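Local atomic coordinates of nitroalkane oxidase (Podospora anserina, PDB entry 3MKH), a protein that oxidises primary and secondary nitroalkanes to aldehydes or ketones, using FAD and molecular oxygen and releasing nitrite and hydrogen peroxide. Residues A[34-37]-A[41-44]; A[289-294]-A[383-388]; A[344-349]-A[414-419]. All coordinates share one frame; numbering follows the deposited sequence.

Interaction 1 of 3, residues A[34-37]-A[41-44]; sequences LQHP and PLRF
Leu42 lies over one face of the His36 imidazole, and the Arg43 guanidinium has Leu34 CA over the rim of one face and His36 O at its edge. The imidazole contact is a CH-pi interaction: Leu42 CB stands 3.7 Å from the centroid of the His36 ring, only 8° off the normal. Leu42 CD2 adds a second carbon beside His36 ND1, and the two side chains cross at about a right angle. With His36 CG anti to its carbonyl carbon (chi1 -63°), the ring is carried toward the first turn of helix 41-45. In the N-terminal acyl-CoA dehydrogenase domain, the loop that follows helix 9-33 thus folds back on the short helix 41-45. Across this turn of the chain Arg43, extended from CG to NE, grips a single carbonyl oxygen side-on. Arg43 NH2 donates to His36 O at 2.9 Å, nearly in line with the carbonyl (C=O...N 160°). Arg43 NE donates to the same His36 O at 3.1 Å, but from well above the carbonyl plane. Because His36 O lies in the guanidinium plane, both N-H groups can converge on it and restrict rotation of the group. Leu34 CD1 packs 3.8 Å from Arg43 NH1, whose hydrogen bond to Thr236 OG1 ties the loop to a more distant part of the chain.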
loop_
_atom_site.group_PDB
_atom_site.type_symbol
_atom_site.label_atom_id
_atom_site.label_comp_id
_atom_site.label_asym_id
_atom_site.label_seq_id
_atom_site.Cartn_x
_atom_site.Cartn_y
_atom_site.Cartn_z
ATOM N N LEU A 34 -21.073 -11.409 -27.173
ATOM C CA LEU A 34 -21.349 -9.969 -27.130
ATOM C C LEU A 34 -22.657 -9.572 -27.856
ATOM O O LEU A 34 -23.207 -8.489 -27.631
ATOM C CB LEU A 34 -20.166 -9.217 -27.749
ATOM C CG LEU A 34 -19.267 -8.354 -26.857
ATOM C CD1 LEU A 34 -19.333 -8.733 -25.404
ATOM C CD2 LEU A 34 -17.827 -8.318 -27.356
ATOM N N GLN A 35 -23.160 -10.448 -28.714
ATOM C CA GLN A 35 -24.444 -10.199 -29.377
ATOM C C GLN A 35 -25.635 -10.316 -28.419
ATOM O O GLN A 35 -26.746 -9.853 -28.713
ATOM C CB GLN A 35 -24.619 -11.171 -30.541
ATOM C CG GLN A 35 -23.426 -11.187 -31.494
ATOM C CD GLN A 35 -23.611 -10.275 -32.693
ATOM O OE1 GLN A 35 -23.555 -9.043 -32.576
ATOM N NE2 GLN A 35 -23.830 -10.880 -33.861
ATOM N N HIS A 36 -25.411 -10.945 -27.274
ATOM C CA HIS A 36 -26.460 -11.079 -26.276
ATOM C C HIS A 36 -26.263 -10.042 -25.184
ATOM O O HIS A 36 -25.154 -9.526 -25.010
ATOM C CB HIS A 36 -26.462 -12.485 -25.679
ATOM C CG HIS A 36 -26.751 -13.558 -26.678
ATOM N ND1 HIS A 36 -27.955 -13.649 -27.341
ATOM C CD2 HIS A 36 -25.989 -14.581 -27.137
ATOM C CE1 HIS A 36 -27.928 -14.686 -28.159
ATOM N NE2 HIS A 36 -26.747 -15.269 -28.057
ATOM N N PRO A 37 -27.334 -9.740 -24.436
ATOM C CA PRO A 37 -27.286 -8.762 -23.346
ATOM C C PRO A 37 -26.270 -9.166 -22.265
ATOM O O PRO A 37 -26.065 -10.354 -22.036
ATOM C CB PRO A 37 -28.716 -8.798 -22.784
ATOM C CG PRO A 37 -29.565 -9.349 -23.904
ATOM C CD PRO A 37 -28.667 -10.345 -24.585
ATOM N N PRO A 41 -28.056 -15.318 -19.640
ATOM C CA PRO A 41 -27.509 -16.680 -19.656
ATOM C C PRO A 41 -27.192 -17.177 -21.071
ATOM O O PRO A 41 -26.482 -18.183 -21.229
ATOM C CB PRO A 41 -28.641 -17.519 -19.046
ATOM C CG PRO A 41 -29.399 -16.559 -18.193
ATOM C CD PRO A 41 -29.344 -15.246 -18.933
ATOM N N LEU A 42 -27.732 -16.504 -22.083
ATOM C CA LEU A 42 -27.456 -16.869 -23.472
ATOM C C LEU A 42 -25.995 -16.614 -23.864
ATOM O O LEU A 42 -25.510 -17.163 -24.870
ATOM C CB LEU A 42 -28.377 -16.107 -24.438
ATOM C CG LEU A 42 -29.703 -16.715 -24.937
ATOM C CD1 LEU A 42 -30.404 -17.527 -23.865
ATOM C CD2 LEU A 42 -30.618 -15.608 -25.449
ATOM N N ARG A 43 -25.302 -15.755 -23.117
ATOM C CA ARG A 43 -23.885 -15.540 -23.399
ATOM C C ARG A 43 -23.130 -16.854 -23.218
ATOM O O ARG A 43 -22.388 -17.284 -24.103
ATOM C CB ARG A 43 -23.287 -14.449 -22.503
ATOM C CG ARG A 43 -23.714 -13.059 -22.905
ATOM C CD ARG A 43 -22.841 -11.955 -22.317
ATOM N NE ARG A 43 -23.136 -10.694 -22.996
ATOM C CZ ARG A 43 -22.372 -9.610 -22.960
ATOM N NH1 ARG A 43 -21.243 -9.590 -22.253
ATOM N NH2 ARG A 43 -22.745 -8.535 -23.642
ATOM N N PHE A 44 -23.320 -17.478 -22.063
ATOM C CA PHE A 44 -22.742 -18.794 -21.787
ATOM C C PHE A 44 -23.145 -19.794 -22.880
ATOM O O PHE A 44 -22.299 -20.418 -23.509
ATOM C CB PHE A 44 -23.227 -19.282 -20.421
ATOM C CG PHE A 44 -23.061 -20.751 -20.207
ATOM C CD1 PHE A 44 -21.805 -21.299 -20.004
ATOM C CD2 PHE A 44 -24.171 -21.586 -20.174
ATOM C CE1 PHE A 44 -21.655 -22.653 -19.783
ATOM C CE2 PHE A 44 -24.030 -22.935 -19.959
ATOM C CZ PHE A 44 -22.769 -23.474 -19.765
#

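Interaction 2 of 3, residues A[289-294]-A[383-388]; sequences FDAALK and RPFSDL
Ala291 and Pro384 bring the two backbones nearest, with their CA atoms 7.5 Å apart, a separation short enough for the Ala291 methyl to reach Pro384 and Phe385, where the chain enters helix 385-392. No hydrogen bond crosses the interface; carbon contacts carry it. Ala291 CB points at the second segment and meets Phe385 CE1 at 3.6 Å. Phe385 CZ lies almost as near the same methyl and also rests against the carbonyl group of Ala291, so one corner of the ring bears on both side chain and backbone. Ala292 approaches differently: its backbone N lies near the plane of the ring, at the edge, 3.7 Å from Phe385 CE1. Ala292 CB follows at 4.3 Å from that carbon, a looser contact. The ring reaches this place because Phe385 CG is anti to the carbonyl carbon (chi1 -54°), which swings CE1 and CZ toward helix 262-298. Pro384 completes the patch. Its CG sits over the centre of one face of the Phe385 ring, 4.3 Å above the plane, and also touches Ala291 CB at 3.9 Å, so the methyl meets both proline and aromatic ring. Alanine side chains on this helix face are consistent with the close approach, which lies within the C-terminal helical domain of the acyl-CoA dehydrogenase fold. Helix 345-374 also borders the ring: Phe385 packs on Val370 and on Val374, an FAD-binding residue, consistent with a second-shell position beside the cofactor site. Ala292 reaches Val370 too, and touches Leu317 of helix 311-340, so the start of helix 385-392 meets helix 262-298 where two further long helices converge.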
loop_
_atom_site.group_PDB
_atom_site.type_symbol
_atom_site.label_atom_id
_atom_site.label_comp_id
_atom_site.label_asym_id
_atom_site.label_seq_id
_atom_site.Cartn_x
_atom_site.Cartn_y
_atom_site.Cartn_z
ATOM N N PHE A 289 -0.912 -4.137 -18.880
ATOM C CA PHE A 289 0.335 -3.470 -19.249
ATOM C C PHE A 289 0.394 -3.219 -20.759
ATOM O O PHE A 289 0.697 -2.113 -21.199
ATOM C CB PHE A 289 1.549 -4.292 -18.815
ATOM C CG PHE A 289 2.854 -3.687 -19.239
ATOM C CD1 PHE A 289 3.506 -2.768 -18.424
ATOM C CD2 PHE A 289 3.413 -4.008 -20.464
ATOM C CE1 PHE A 289 4.714 -2.192 -18.822
ATOM C CE2 PHE A 289 4.608 -3.442 -20.873
ATOM C CZ PHE A 289 5.263 -2.529 -20.046
ATOM N N ASP A 290 0.111 -4.249 -21.552
ATOM C CA ASP A 290 0.141 -4.122 -23.009
ATOM C C ASP A 290 -0.815 -3.065 -23.541
ATOM O O ASP A 290 -0.459 -2.302 -24.441
ATOM C CB ASP A 290 -0.187 -5.455 -23.675
ATOM C CG ASP A 290 0.970 -6.462 -23.596
ATOM O OD1 ASP A 290 2.082 -6.102 -23.154
ATOM O OD2 ASP A 290 0.753 -7.622 -23.986
ATOM N N ALA A 291 -2.038 -3.042 -23.014
ATOM C CA ALA A 291 -3.032 -2.074 -23.479
ATOM C C ALA A 291 -2.648 -0.627 -23.121
ATOM O O ALA A 291 -2.844 0.292 -23.915
ATOM C CB ALA A 291 -4.416 -2.426 -22.936
ATOM N N ALA A 292 -2.090 -0.433 -21.935
ATOM C CA ALA A 292 -1.629 0.898 -21.516
ATOM C C ALA A 292 -0.411 1.365 -22.321
ATOM O O ALA A 292 -0.322 2.538 -22.716
ATOM C CB ALA A 292 -1.319 0.915 -20.012
ATOM N N LEU A 293 0.523 0.451 -22.562
ATOM C CA LEU A 293 1.711 0.757 -23.357
ATOM C C LEU A 293 1.302 1.107 -24.782
ATOM O O LEU A 293 1.823 2.045 -25.374
ATOM C CB LEU A 293 2.692 -0.425 -23.356
ATOM C CG LEU A 293 4.077 -0.189 -23.967
ATOM C CD1 LEU A 293 4.857 0.816 -23.144
ATOM C CD2 LEU A 293 4.846 -1.506 -24.035
ATOM N N LYS A 294 0.348 0.360 -25.324
ATOM C CA LYS A 294 -0.180 0.637 -26.655
ATOM C C LYS A 294 -0.794 2.041 -26.724
ATOM O O LYS A 294 -0.531 2.808 -27.651
ATOM C CB LYS A 294 -1.229 -0.408 -27.028
ATOM C CG LYS A 294 -1.765 -0.296 -28.458
ATOM C CD LYS A 294 -2.562 -1.558 -28.817
ATOM C CE LYS A 294 -2.756 -1.718 -30.325
ATOM N NZ LYS A 294 -3.602 -0.640 -30.902
ATOM N N ARG A 383 -12.835 0.934 -24.562
ATOM C CA ARG A 383 -11.472 0.529 -24.260
ATOM C C ARG A 383 -11.517 -0.640 -23.258
ATOM O O ARG A 383 -12.530 -0.846 -22.610
ATOM C CB ARG A 383 -10.677 1.727 -23.713
ATOM C CG ARG A 383 -10.563 2.912 -24.687
ATOM C CD ARG A 383 -9.545 3.960 -24.190
ATOM N NE ARG A 383 -9.555 5.144 -25.051
ATOM C CZ ARG A 383 -8.783 5.287 -26.123
ATOM N NH1 ARG A 383 -7.930 4.324 -26.469
ATOM N NH2 ARG A 383 -8.863 6.392 -26.850
ATOM N N PRO A 384 -10.427 -1.420 -23.151
ATOM C CA PRO A 384 -10.474 -2.676 -22.384
ATOM C C PRO A 384 -10.277 -2.556 -20.873
ATOM O O PRO A 384 -10.432 -3.570 -20.199
ATOM C CB PRO A 384 -9.302 -3.468 -22.960
ATOM C CG PRO A 384 -8.297 -2.403 -23.318
ATOM C CD PRO A 384 -9.148 -1.264 -23.871
ATOM N N PHE A 385 -9.950 -1.370 -20.357
ATOM C CA PHE A 385 -9.479 -1.241 -18.976
ATOM C C PHE A 385 -10.534 -1.552 -17.921
ATOM O O PHE A 385 -10.222 -2.165 -16.904
ATOM C CB PHE A 385 -8.831 0.134 -18.756
ATOM C CG PHE A 385 -7.735 0.424 -19.751
ATOM C CD1 PHE A 385 -6.489 -0.160 -19.607
ATOM C CD2 PHE A 385 -7.970 1.225 -20.851
ATOM C CE1 PHE A 385 -5.480 0.075 -20.533
ATOM C CE2 PHE A 385 -6.974 1.458 -21.793
ATOM C CZ PHE A 385 -5.719 0.885 -21.620
ATOM N N SER A 386 -11.777 -1.152 -18.161
ATOM C CA SER A 386 -12.837 -1.445 -17.203
ATOM C C SER A 386 -13.079 -2.957 -17.098
ATOM O O SER A 386 -13.176 -3.505 -16.001
ATOM C CB SER A 386 -14.130 -0.718 -17.586
ATOM O OG SER A 386 -15.178 -1.046 -16.702
ATOM N N ASP A 387 -13.169 -3.624 -18.242
ATOM C CA ASP A 387 -13.381 -5.066 -18.254
ATOM C C ASP A 387 -12.222 -5.793 -17.582
ATOM O O ASP A 387 -12.437 -6.802 -16.905
ATOM C CB ASP A 387 -13.545 -5.586 -19.679
ATOM C CG ASP A 387 -14.913 -5.277 -20.262
ATOM O OD1 ASP A 387 -15.810 -4.826 -19.504
ATOM O OD2 ASP A 387 -15.082 -5.498 -21.481
ATOM N N LEU A 388 -10.996 -5.305 -17.783
ATOM C CA LEU A 388 -9.836 -5.919 -17.113
ATOM C C LEU A 388 -9.983 -5.859 -15.592
ATOM O O LEU A 388 -9.834 -6.866 -14.913
ATOM C CB LEU A 388 -8.516 -5.273 -17.553
ATOM C CG LEU A 388 -8.044 -5.766 -18.923
ATOM C CD1 LEU A 388 -7.057 -4.785 -19.524
ATOM C CD2 LEU A 388 -7.418 -7.144 -18.758
#

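Interaction 3 of 3, residues A[344-349]-A[414-419]; sequences DYDARR and MLKPTY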
loop_
_atom_site.group_PDB
_atom_site.type_symbol
_atom_site.label_atom_id
_atom_site.label_comp_id
_atom_site.label_asym_id
_atom_site.label_seq_id
_atom_site.Cartn_x
_atom_site.Cartn_y
_atom_site.Cartn_z
ATOM N N ASP A 344 8.267 -31.140 1.716
ATOM C CA ASP A 344 6.975 -31.762 2.023
ATOM C C ASP A 344 5.872 -31.352 1.069
ATOM O O ASP A 344 5.987 -30.331 0.415
ATOM C CB ASP A 344 6.525 -31.233 3.396
ATOM C CG ASP A 344 6.533 -32.291 4.445
ATOM O OD1 ASP A 344 6.731 -33.464 4.071
ATOM O OD2 ASP A 344 6.326 -31.961 5.633
ATOM N N TYR A 345 4.777 -32.104 1.047
ATOM C CA TYR A 345 3.583 -31.602 0.380
ATOM C C TYR A 345 3.120 -30.296 1.034
ATOM O O TYR A 345 2.689 -29.368 0.336
ATOM C CB TYR A 345 2.431 -32.622 0.339
ATOM C CG TYR A 345 1.249 -32.049 -0.430
ATOM C CD1 TYR A 345 1.322 -31.872 -1.806
ATOM C CD2 TYR A 345 0.100 -31.618 0.222
ATOM C CE1 TYR A 345 0.269 -31.317 -2.524
ATOM C CE2 TYR A 345 -0.966 -31.063 -0.491
ATOM C CZ TYR A 345 -0.871 -30.919 -1.867
ATOM O OH TYR A 345 -1.903 -30.364 -2.595
ATOM N N ASP A 346 3.202 -30.231 2.365
ATOM C CA ASP A 346 2.898 -29.010 3.110
ATOM C C ASP A 346 3.757 -27.830 2.655
ATOM O O ASP A 346 3.276 -26.711 2.561
ATOM C CB ASP A 346 3.129 -29.202 4.616
ATOM C CG ASP A 346 2.023 -29.981 5.295
ATOM O OD1 ASP A 346 0.906 -30.072 4.728
ATOM O OD2 ASP A 346 2.280 -30.500 6.411
ATOM N N ALA A 347 5.043 -28.069 2.420
ATOM C CA ALA A 347 5.923 -27.002 1.938
ATOM C C ALA A 347 5.584 -26.582 0.511
ATOM O O ALA A 347 5.607 -25.391 0.177
ATOM C CB ALA A 347 7.374 -27.420 2.026
ATOM N N ARG A 348 5.286 -27.559 -0.339
ATOM C CA ARG A 348 4.983 -27.265 -1.740
ATOM C C ARG A 348 3.694 -26.465 -1.821
ATOM O O ARG A 348 3.567 -25.488 -2.570
ATOM C CB ARG A 348 4.817 -28.572 -2.500
ATOM C CG ARG A 348 6.083 -29.433 -2.529
ATOM C CD ARG A 348 5.777 -30.787 -3.172
ATOM N NE ARG A 348 6.919 -31.687 -3.159
ATOM C CZ ARG A 348 7.124 -32.631 -4.075
ATOM N NH1 ARG A 348 6.259 -32.776 -5.076
ATOM N NH2 ARG A 348 8.193 -33.426 -3.999
ATOM N N ARG A 349 2.741 -26.928 -1.036
ATOM C CA ARG A 349 1.415 -26.362 -0.930
ATOM C C ARG A 349 1.465 -24.883 -0.568
ATOM O O ARG A 349 0.701 -24.075 -1.100
ATOM C CB ARG A 349 0.710 -27.142 0.171
ATOM C CG ARG A 349 -0.606 -26.644 0.543
ATOM C CD ARG A 349 -1.429 -27.793 1.042
ATOM N NE ARG A 349 -2.794 -27.339 1.012
ATOM C CZ ARG A 349 -3.423 -26.870 2.070
ATOM N NH1 ARG A 349 -2.807 -26.847 3.247
ATOM N NH2 ARG A 349 -4.672 -26.453 1.945
ATOM N N MET A 414 1.807 -22.772 8.939
ATOM C CA MET A 414 2.820 -22.192 9.825
ATOM C C MET A 414 2.690 -22.733 11.259
ATOM O O MET A 414 3.680 -22.842 11.981
ATOM C CB MET A 414 2.740 -20.656 9.822
ATOM C CG MET A 414 3.149 -19.989 8.506
ATOM S SD MET A 414 3.260 -18.180 8.619
ATOM C CE MET A 414 1.529 -17.786 8.918
ATOM N N LEU A 415 1.472 -23.092 11.655
ATOM C CA LEU A 415 1.213 -23.607 12.998
ATOM C C LEU A 415 1.748 -25.009 13.256
ATOM O O LEU A 415 1.960 -25.389 14.407
ATOM C CB LEU A 415 -0.292 -23.578 13.295
ATOM C CG LEU A 415 -0.879 -22.300 13.893
ATOM C CD1 LEU A 415 -2.404 -22.245 13.685
ATOM C CD2 LEU A 415 -0.529 -22.175 15.363
ATOM N N LYS A 416 1.940 -25.796 12.203
ATOM C CA LYS A 416 2.431 -27.155 12.378
ATOM C C LYS A 416 3.853 -27.144 12.920
ATOM O O LYS A 416 4.672 -26.333 12.497
ATOM C CB LYS A 416 2.404 -27.943 11.059
ATOM C CG LYS A 416 1.007 -28.227 10.512
ATOM C CD LYS A 416 1.066 -29.272 9.413
ATOM C CE LYS A 416 -0.314 -29.529 8.828
ATOM N NZ LYS A 416 -0.337 -30.810 8.051
ATOM N N PRO A 417 4.142 -28.048 13.873
ATOM C CA PRO A 417 5.495 -28.233 14.403
ATOM C C PRO A 417 6.474 -28.592 13.292
ATOM O O PRO A 417 7.658 -28.287 13.397
ATOM C CB PRO A 417 5.327 -29.416 15.366
ATOM C CG PRO A 417 3.935 -29.304 15.840
ATOM C CD PRO A 417 3.146 -28.834 14.628
ATOM N N THR A 418 5.974 -29.214 12.231
ATOM C CA THR A 418 6.820 -29.657 11.129
ATOM C C THR A 418 7.131 -28.548 10.114
ATOM O O THR A 418 7.977 -28.726 9.242
ATOM C CB THR A 418 6.214 -30.892 10.417
ATOM O OG1 THR A 418 4.814 -30.672 10.186
ATOM C CG2 THR A 418 6.365 -32.123 11.295
ATOM N N TYR A 419 6.460 -27.405 10.235
ATOM C CA TYR A 419 6.735 -26.272 9.346
ATOM C C TYR A 419 8.239 -26.018 9.207
ATOM O O TYR A 419 8.969 -25.928 10.192
ATOM C CB TYR A 419 6.028 -24.997 9.826
ATOM C CG TYR A 419 6.125 -23.847 8.842
ATOM C CD1 TYR A 419 5.378 -23.843 7.666
ATOM C CD2 TYR A 419 6.962 -22.761 9.091
ATOM C CE1 TYR A 419 5.459 -22.782 6.768
ATOM C CE2 TYR A 419 7.054 -21.701 8.201
ATOM C CZ TYR A 419 6.298 -21.715 7.046
ATOM O OH TYR A 419 6.399 -20.663 6.173
HETATM O O HOH W 1 8.929 -30.538 6.589
HETATM O O HOH W 2 4.509 -29.284 7.839
#
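Lys416 sends its side chain across to Asp346, and its outer atoms show how the two segments meet. From CB, which points toward helix 345-374, the chain leaves with CG anti to the carbonyl carbon (chi1 -67°) and then runs extended to the amine. CD is the first atom to come close, 3.5 Å from Asp346 OD2; CE passes the same oxygen at 3.7 Å. At the tip, Lys416 NZ donates to Asp346 OD2 at 3.1 Å, forming a salt bridge. The ammonium approaches the syn side of that oxygen, 24° out of the carboxylate plane, while Asp346 OD1 stays farther off at 3.6 Å, so the pairing is one-sided. This bridge joins the first turn of helix 345-374 to the chain leaving helix 402-415, where Lys416 opens a type I beta turn closed by the backbone bond from Tyr419 N to Lys416 O. A water reinforces the link: it donates to Asp346 OD2 at 2.9 Å and lies 2.7 Å from Thr418 OG1, to which it is also hydrogen-bonded. OD2 thus serves both the lysine and the water. With Asp346 reduced to an alanine, the Lys416 ammonium is likely to lose its carboxylate mate and the water one of its acceptors, leaving the lysine tip freer to turn. A second water donates to Asp344 OD2 and, weakly, to Thr418 O. At the end of the turn Tyr419 OH bonds to Glu350 of helix 345-374; before it, Met414 O accepts from Lys297 of a neighbouring subunit.

Interaction 1 closes first along the chain, within the N-terminal domain; interactions 2 and 3 follow in the C-terminal helical part, and their segments alternate in sequence. The centres of interactions 1 and 2 are about 23 Å apart, with nearest atoms about 7 Å apart. Interaction 3 lies about 39 Å from interaction 2 and 45 Å from interaction 1 between centres, across the chain's centre from interaction 1. Helix 345-374 runs between interactions 3 and 2: its start carries the former, while Val370 and Val374 near its end pack against the latter. The three contacts thus hold separate regions, interactions 2 and 3 being linked through this helix and both bordering the second subunit of the homotetramer.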